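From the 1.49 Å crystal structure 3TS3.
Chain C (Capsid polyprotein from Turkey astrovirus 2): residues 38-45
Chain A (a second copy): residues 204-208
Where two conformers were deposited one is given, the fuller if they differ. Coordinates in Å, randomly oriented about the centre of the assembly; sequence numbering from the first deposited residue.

Chain C 38-45: AIPAATTS
Chain A 204-208: RTVQF

How do the two stretches lie against each other? Chain C is extended from Ala C38 to Thr C43 and chain A from Val A206 onward, Thr A205 (-121/0) being bent; neither forms a regular strand. They run in roughly the same direction, 35° apart. Pro C40 faces Val A206, Ala C41 faces Gln A207 and Ala C42 faces Phe A208, with CA atoms 5.2, 4.6 and 5.0 Å apart respectively.

What happens where chain C enters the contact? Ala C38 (phi/psi -161/164) makes no direct contact, but a water donates to Ala C38 O at 3.0 Å and to Thr A205 O at 2.9 Å. Ile C39 (-106/106; chi1 and chi2 both m) brings CG2 to 3.7 Å from Thr A205 O. Pro C40 (-71/158, C-gamma exo) sets CD 3.5 Å from Thr A205 O and 4.3 Å from CG2 of Val A206 (-131/139, chi1 t).

What joins the backbones? A single bridge pairs Ala C41 (-114/141) with Gln A207 (-85/133), whose N and O both bond to chain C. Gln A207 N donates to Pro C40 O at 2.9 Å (163°), and Ala C42 N donates to Gln A207 O at 2.8 Å (158°), so the two bonds flank Ala C41. Ala C41 CA adds a CA-H...O contact to Gln A207 O at 3.4 Å. The Gln A207 side chain, t at chi1 and chi2 with chi3 29°, places OE1 3.6 Å from Ala C41 CB.

How does the contact finish? Ala C42 (-124/153) brings its methyl to two apolar side chains: CB lies 3.9 Å from Val A206 CG1 and 3.8 Å from Phe A208 CD1. Phe A208 (chi1 t, chi2 88°) reaches along chain C, bringing CE1 to 3.5 Å from Thr C43 O and CZ to 4.0 Å from Thr C44 CG2. Thr C43 (-129/-178, chi1 p) has its CA-to-CB bond directed away from chain A, and Thr C43 OG1 accepts from Ser C45 N at 3.2 Å; Thr C44 (-64/-18, chi1 p) turns the chain.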

# COMPACT_ATOMS: atom_id res chain seq x y z
N ALA C 38 -4.30 -0.41 2.86
CA ALA C 38 -4.84 -0.39 4.21
C ALA C 38 -3.87 -0.97 5.23
O ALA C 38 -2.97 -1.72 4.88
CB ALA C 38 -6.16 -1.13 4.25
N ILE C 39 -4.15 -0.68 6.49
CA ILE C 39 -3.66 -1.51 7.59
C ILE C 39 -4.98 -2.21 7.97
O ILE C 39 -5.85 -1.61 8.57
CB ILE C 39 -3.19 -0.72 8.82
CG1 ILE C 39 -2.06 0.24 8.45
CG2 ILE C 39 -2.78 -1.68 9.92
CD1 ILE C 39 -1.02 -0.39 7.66
N PRO C 40 -5.12 -3.48 7.62
CA PRO C 40 -6.34 -4.20 7.98
C PRO C 40 -6.38 -4.49 9.47
O PRO C 40 -5.36 -4.50 10.12
CB PRO C 40 -6.22 -5.52 7.20
CG PRO C 40 -5.11 -5.30 6.21
CD PRO C 40 -4.19 -4.33 6.87
N ALA C 41 -7.58 -4.73 9.98
CA ALA C 41 -7.73 -5.09 11.38
C ALA C 41 -8.24 -6.52 11.45
O ALA C 41 -9.05 -6.94 10.64
CB ALA C 41 -8.67 -4.15 12.09
N ALA C 42 -7.72 -7.26 12.42
CA ALA C 42 -8.09 -8.65 12.62
C ALA C 42 -8.60 -8.89 14.03
O ALA C 42 -8.22 -8.19 14.96
CB ALA C 42 -6.89 -9.56 12.36
N THR C 43 -9.43 -9.91 14.16
CA THR C 43 -9.95 -10.37 15.43
C THR C 43 -9.72 -11.86 15.49
O THR C 43 -9.16 -12.46 14.58
CB THR C 43 -11.44 -10.10 15.62
OG1 THR C 43 -12.19 -10.90 14.69
CG2 THR C 43 -11.76 -8.64 15.43
N THR C 44 -10.16 -12.45 16.59
CA THR C 44 -10.02 -13.87 16.82
C THR C 44 -10.81 -14.68 15.80
O THR C 44 -10.58 -15.86 15.64
CB THR C 44 -10.43 -14.26 18.25
OG1 THR C 44 -11.66 -13.62 18.58
CG2 THR C 44 -9.36 -13.80 19.22
N SER C 45 -11.76 -14.04 15.12
CA SER C 45 -12.54 -14.72 14.11
C SER C 45 -11.94 -14.62 12.71
O SER C 45 -12.44 -15.24 11.79
CB SER C 45 -13.97 -14.19 14.10
OG SER C 45 -14.61 -14.44 15.33
N ARG A 204 4.95 -5.46 11.72
CA ARG A 204 3.54 -5.82 11.77
C ARG A 204 2.85 -5.00 10.69
O ARG A 204 3.15 -3.83 10.53
CB ARG A 204 2.93 -5.48 13.13
CG ARG A 204 3.54 -6.20 14.29
CD ARG A 204 3.27 -7.69 14.21
NE ARG A 204 3.86 -8.40 15.34
CZ ARG A 204 5.07 -8.94 15.31
NH1 ARG A 204 5.80 -8.88 14.22
NH2 ARG A 204 5.53 -9.57 16.38
N THR A 205 1.97 -5.63 9.92
CA THR A 205 1.23 -4.92 8.89
C THR A 205 -0.28 -5.00 9.08
O THR A 205 -1.03 -4.45 8.29
CB THR A 205 1.62 -5.42 7.49
OG1 THR A 205 1.07 -6.72 7.27
CG2 THR A 205 3.12 -5.49 7.36
N VAL A 206 -0.71 -5.70 10.13
CA VAL A 206 -2.12 -5.87 10.45
C VAL A 206 -2.35 -5.53 11.91
O VAL A 206 -1.54 -5.89 12.75
CB VAL A 206 -2.55 -7.35 10.22
CG1 VAL A 206 -3.97 -7.59 10.70
CG2 VAL A 206 -2.37 -7.75 8.76
N GLN A 207 -3.44 -4.84 12.21
CA GLN A 207 -3.79 -4.51 13.59
C GLN A 207 -4.56 -5.67 14.22
O GLN A 207 -5.47 -6.21 13.61
CB GLN A 207 -4.66 -3.24 13.60
CG GLN A 207 -5.21 -2.82 14.96
CD GLN A 207 -6.24 -1.70 14.82
OE1 GLN A 207 -6.91 -1.59 13.81
NE2 GLN A 207 -6.34 -0.87 15.84
N PHE A 208 -4.18 -6.07 15.43
CA PHE A 208 -4.92 -7.11 16.12
C PHE A 208 -5.39 -6.59 17.46
O PHE A 208 -4.57 -6.35 18.32
CB PHE A 208 -4.07 -8.37 16.33
CG PHE A 208 -4.86 -9.57 16.72
CD1 PHE A 208 -5.40 -10.41 15.76
CD2 PHE A 208 -5.11 -9.86 18.05
CE1 PHE A 208 -6.14 -11.50 16.12
CE2 PHE A 208 -5.86 -10.95 18.40
CZ PHE A 208 -6.38 -11.76 17.44
O HOH W 1 -0.49 -3.19 5.71
O HOH W 2 -6.19 -0.84 11.28